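Local coordinates for thermophilic dibenzothiophene desulfurization enzyme C (Paenibacillus sp. A11-2, PDB 5XDC), which probably catalyses the FMNH2-dependent oxidation of dibenzothiophene by oxygen to its 5-oxide and 5,5-dioxide, as a flavin monooxygenase of the DszC family, at residues L57-E62 against Q116-R121; F98-L103 against I184-I189. All coordinates share one frame; numbering follows the deposited sequence.

Contact 1 (L57-E62 against Q116-R121); sequences LLISKE and QAVRER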
# COMPACT_ATOMS: atom_id res chain seq x y z
N LEU B 57 -5.41 30.68 -25.05
CA LEU B 57 -6.61 29.86 -24.88
C LEU B 57 -7.70 30.56 -24.07
O LEU B 57 -8.88 30.44 -24.39
CB LEU B 57 -6.26 28.52 -24.21
CG LEU B 57 -5.88 27.40 -25.19
CD1 LEU B 57 -5.18 26.24 -24.48
CD2 LEU B 57 -7.14 26.88 -25.90
N LEU B 58 -7.33 31.26 -23.00
CA LEU B 58 -8.31 31.82 -22.08
C LEU B 58 -8.62 33.29 -22.34
O LEU B 58 -9.49 33.85 -21.67
CB LEU B 58 -7.86 31.65 -20.63
CG LEU B 58 -7.80 30.21 -20.10
CD1 LEU B 58 -7.16 30.18 -18.72
CD2 LEU B 58 -9.18 29.58 -20.06
N ILE B 59 -7.92 33.93 -23.27
CA ILE B 59 -8.25 35.30 -23.64
C ILE B 59 -9.51 35.26 -24.50
O ILE B 59 -9.62 34.42 -25.39
CB ILE B 59 -7.08 35.96 -24.38
CG1 ILE B 59 -5.88 36.14 -23.44
CG2 ILE B 59 -7.47 37.33 -24.97
CD1 ILE B 59 -4.60 36.54 -24.17
N SER B 60 -10.46 36.15 -24.21
CA SER B 60 -11.71 36.16 -24.96
C SER B 60 -11.47 36.41 -26.45
O SER B 60 -10.49 37.03 -26.85
CB SER B 60 -12.63 37.25 -24.42
OG SER B 60 -12.08 38.52 -24.75
N LYS B 61 -12.40 35.93 -27.27
CA LYS B 61 -12.32 36.20 -28.70
C LYS B 61 -12.37 37.70 -28.97
O LYS B 61 -11.71 38.18 -29.90
CB LYS B 61 -13.44 35.47 -29.44
CG LYS B 61 -13.25 33.96 -29.46
CD LYS B 61 -14.33 33.26 -30.27
CE LYS B 61 -14.09 31.76 -30.31
NZ LYS B 61 -15.07 31.08 -31.19
N GLU B 62 -13.15 38.44 -28.18
CA GLU B 62 -13.24 39.90 -28.34
C GLU B 62 -11.87 40.55 -28.26
O GLU B 62 -11.61 41.54 -28.94
CB GLU B 62 -14.17 40.48 -27.28
CG GLU B 62 -14.23 42.00 -27.19
CD GLU B 62 -14.80 42.66 -28.44
OE1 GLU B 62 -15.68 42.05 -29.07
OE2 GLU B 62 -14.37 43.79 -28.77
N GLN B 116 -2.17 42.77 -26.66
CA GLN B 116 -0.72 42.76 -26.78
C GLN B 116 -0.18 41.35 -26.65
O GLN B 116 0.68 40.93 -27.43
CB GLN B 116 -0.13 43.67 -25.71
CG GLN B 116 1.30 44.04 -25.96
CD GLN B 116 1.84 45.05 -24.96
OE1 GLN B 116 1.19 45.40 -23.97
NE2 GLN B 116 3.06 45.52 -25.22
N ALA B 117 -0.68 40.60 -25.66
CA ALA B 117 -0.25 39.22 -25.46
C ALA B 117 -0.55 38.36 -26.68
O ALA B 117 0.22 37.44 -27.00
CB ALA B 117 -0.95 38.64 -24.23
N VAL B 118 -1.67 38.61 -27.36
CA VAL B 118 -1.99 37.89 -28.59
C VAL B 118 -1.02 38.29 -29.70
O VAL B 118 -0.44 37.43 -30.38
CB VAL B 118 -3.45 38.14 -29.01
CG1 VAL B 118 -3.71 37.53 -30.37
CG2 VAL B 118 -4.43 37.60 -27.97
N ARG B 119 -0.86 39.59 -29.92
CA ARG B 119 -0.06 40.09 -31.04
C ARG B 119 1.41 39.70 -30.89
O ARG B 119 2.06 39.31 -31.87
CB ARG B 119 -0.21 41.61 -31.12
CG ARG B 119 0.74 42.33 -32.04
CD ARG B 119 0.51 43.86 -32.02
NE ARG B 119 -0.69 44.25 -31.25
CZ ARG B 119 -0.68 44.91 -30.08
NH1 ARG B 119 -1.82 45.21 -29.48
NH2 ARG B 119 0.47 45.27 -29.51
N GLU B 120 1.94 39.81 -29.68
CA GLU B 120 3.35 39.56 -29.42
C GLU B 120 3.62 38.13 -28.97
O GLU B 120 4.77 37.80 -28.68
CB GLU B 120 3.85 40.55 -28.36
CG GLU B 120 3.68 42.03 -28.78
CD GLU B 120 4.27 43.01 -27.79
OE1 GLU B 120 4.92 42.59 -26.81
OE2 GLU B 120 4.09 44.24 -27.99
N ARG B 121 2.59 37.28 -28.91
CA ARG B 121 2.73 35.86 -28.58
C ARG B 121 3.43 35.67 -27.23
O ARG B 121 4.42 34.95 -27.11
CB ARG B 121 3.46 35.13 -29.71
CG ARG B 121 2.71 35.27 -31.05
CD ARG B 121 3.07 34.20 -32.06
NE ARG B 121 2.18 34.25 -33.22
CZ ARG B 121 1.01 33.62 -33.33
NH1 ARG B 121 0.53 32.86 -32.33
NH2 ARG B 121 0.30 33.75 -34.45
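Ile59 reaches from the loop 57-62 to the last turn of helix 107-119 and touches Ala117 and Val118. The touching is done by the end of its longer branch. Ile59 CD1 lies 3.9 Å from Val118 CG2, and the two side chains meet at a slant. The same methyl is 4.2 Å from Ala117 CB, so one carbon serves two successive residues of the helix. Ile59 CG1 is anti to the carbonyl carbon (chi1 -67°), and CD1 continues the branch outward (chi2 169°), which gives the side chain its full reach. Val118 answers with one methyl: CG2, anti to its own carbonyl carbon, faces the loop. No hydrogen bond crosses between the segments, and the contact is small and apolar. The backbones stay well apart, with 8.4 Å between Ile59 CA and Val118 CA.

Within the same helix end, Gln116 NE2 donates to Glu120 OE2 over 3.2 Å, one turn further on. The bond lies in the amide plane of Gln116 but meets Glu120 from above its carboxylate plane. Trp122 packs on Ala117 and Gln116, and its NE1 is bonded to Glu120 OE1, so both carboxylate oxygens are engaged. Past the helix end, Arg121 turns to positive phi in a Schellman motif; its N bonds only weakly to Val118 O.

In the loop, Leu57 is backbone-bonded with Glu68 and Ile59 with Gly67, while Leu57 and Leu58 pack on helix 70-83 and on Phe95 of helix 85-104. The contact is structural packing within the helical N-terminal domain of the acyl-CoA dehydrogenase fold. It sets the loop between helices 43-52 and 70-83 against the end of helix 107-119, beside helix 85-104.

Contact 2 (F98-L103 against I184-I189); sequences FAYVDL and IVAALI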
# COMPACT_ATOMS: atom_id res chain seq x y z
N PHE B 98 -1.34 33.71 -15.95
CA PHE B 98 -2.45 34.39 -16.60
C PHE B 98 -3.65 34.49 -15.67
O PHE B 98 -4.29 35.54 -15.58
CB PHE B 98 -2.84 33.65 -17.87
CG PHE B 98 -4.03 34.26 -18.54
CD1 PHE B 98 -3.85 35.32 -19.42
CD2 PHE B 98 -5.31 33.85 -18.24
CE1 PHE B 98 -4.94 35.92 -20.02
CE2 PHE B 98 -6.41 34.47 -18.85
CZ PHE B 98 -6.21 35.49 -19.73
N ALA B 99 -3.97 33.41 -14.96
CA ALA B 99 -5.09 33.45 -14.03
C ALA B 99 -4.91 34.54 -12.98
O ALA B 99 -5.86 35.25 -12.65
CB ALA B 99 -5.28 32.09 -13.36
N TYR B 100 -3.70 34.67 -12.43
CA TYR B 100 -3.46 35.72 -11.45
C TYR B 100 -3.73 37.09 -12.05
O TYR B 100 -4.40 37.93 -11.45
CB TYR B 100 -2.03 35.63 -10.91
CG TYR B 100 -1.85 36.47 -9.67
CD1 TYR B 100 -1.63 37.85 -9.76
CD2 TYR B 100 -1.96 35.91 -8.41
CE1 TYR B 100 -1.51 38.61 -8.62
CE2 TYR B 100 -1.84 36.66 -7.27
CZ TYR B 100 -1.62 38.03 -7.37
OH TYR B 100 -1.50 38.78 -6.24
N VAL B 101 -3.20 37.32 -13.25
CA VAL B 101 -3.43 38.60 -13.92
C VAL B 101 -4.92 38.84 -14.11
O VAL B 101 -5.43 39.93 -13.82
CB VAL B 101 -2.67 38.65 -15.25
CG1 VAL B 101 -3.09 39.90 -16.06
CG2 VAL B 101 -1.16 38.64 -15.03
N ASP B 102 -5.63 37.83 -14.62
CA ASP B 102 -7.04 38.00 -14.91
C ASP B 102 -7.85 38.29 -13.65
O ASP B 102 -8.84 39.03 -13.70
CB ASP B 102 -7.61 36.78 -15.60
CG ASP B 102 -8.91 37.07 -16.31
OD1 ASP B 102 -8.86 37.71 -17.38
OD2 ASP B 102 -9.97 36.68 -15.79
N LEU B 103 -7.45 37.72 -12.51
CA LEU B 103 -8.22 37.85 -11.28
C LEU B 103 -7.96 39.16 -10.55
O LEU B 103 -8.77 39.56 -9.72
CB LEU B 103 -7.90 36.69 -10.33
CG LEU B 103 -8.43 35.33 -10.78
CD1 LEU B 103 -7.75 34.22 -9.96
CD2 LEU B 103 -9.95 35.26 -10.63
N ILE B 184 1.98 42.57 0.39
CA ILE B 184 2.42 41.95 -0.85
C ILE B 184 1.99 42.80 -2.03
O ILE B 184 0.81 43.15 -2.16
CB ILE B 184 1.88 40.52 -0.98
CG1 ILE B 184 2.47 39.62 0.10
CG2 ILE B 184 2.25 39.96 -2.36
CD1 ILE B 184 1.80 38.26 0.21
N VAL B 185 2.92 43.12 -2.91
CA VAL B 185 2.59 43.74 -4.18
C VAL B 185 2.95 42.77 -5.29
O VAL B 185 3.92 42.01 -5.20
CB VAL B 185 3.29 45.10 -4.41
CG1 VAL B 185 2.78 46.13 -3.43
CG2 VAL B 185 4.79 44.94 -4.31
N ALA B 186 2.13 42.81 -6.33
CA ALA B 186 2.30 41.98 -7.51
C ALA B 186 2.28 42.88 -8.73
O ALA B 186 1.61 43.92 -8.74
CB ALA B 186 1.19 40.92 -7.62
N ALA B 187 3.01 42.48 -9.75
CA ALA B 187 3.09 43.26 -10.98
C ALA B 187 3.44 42.35 -12.14
O ALA B 187 3.94 41.23 -11.95
CB ALA B 187 4.13 44.39 -10.86
N LEU B 188 3.17 42.84 -13.34
CA LEU B 188 3.50 42.13 -14.58
C LEU B 188 4.43 43.04 -15.37
O LEU B 188 4.00 44.11 -15.83
CB LEU B 188 2.24 41.79 -15.38
CG LEU B 188 2.45 40.88 -16.58
CD1 LEU B 188 2.74 39.47 -16.15
CD2 LEU B 188 1.26 40.88 -17.50
N ILE B 189 5.69 42.63 -15.52
CA ILE B 189 6.71 43.53 -16.06
C ILE B 189 7.50 42.82 -17.15
O ILE B 189 7.59 41.58 -17.18
CB ILE B 189 7.65 44.05 -14.95
CG1 ILE B 189 8.50 42.92 -14.34
CG2 ILE B 189 6.86 44.76 -13.89
CD1 ILE B 189 9.65 43.42 -13.48
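Tyr100 and Val101 of helix 85-104 meet Ala186 and Leu188 of strand 184-190. The contact is buried and has no hydrogen bond between its segments.

The aromatic part is Tyr100 against Ala186. The first side-chain bond of Tyr100 points toward the strand; with CG anti to the backbone N (chi1 -166°), the outer end of the ring reaches Ala186. Ala186 CB is 3.7 Å from Tyr100 CE1 and also 3.7 Å from Tyr100 OH, approaching the ring obliquely. Three further rings hold Tyr100: Phe104 stacks on it, and Phe171 and Trp247 each meet it edge-to-face. Its side chain is about 6 Å from that of Ser129, which binds FMN in another structure of this protein; no FMN is bound to this chain here, and the contact with Ala186 is itself plain packing.

The aliphatic part is Val101 against Leu188, whose side chains cross at about a right angle. Val101 CG2 faces the fork of Leu188, equally far (4.1 Å) from CD1 and CD2. Ala186 and Leu188 can both face the helix because side chains alternate along a strand. Ala187, between them, points away.

Strand 184-190 pairs antiparallel with strand 167-174, which also supplies Phe171 and Leu169 to the surroundings of Tyr100. The contact thus packs helix 85-104 of the N-terminal helical domain against the sheet of the middle beta domain.

From the N terminus, the chain passes through loop 57-62, then through 98-103 on helix 85-104. Contact 1 closes when the chain reaches 116-121, after 53 mostly helical residues. Contact 2 closes later, at 184-189, after the chain has run through strands 124-127 to 167-174. Their segments alternate, so the two loops cross. Contact 1 joins parts of the N-terminal helical domain; contact 2 ties that domain to the middle beta domain. They also touch directly: Phe98 CE1 lies 3.6 Å from Ile59 CG1, and Phe98 CE2 packs on Leu58 CB. Helix 85-104 therefore lies against both loop 57-62 and strand 184-190.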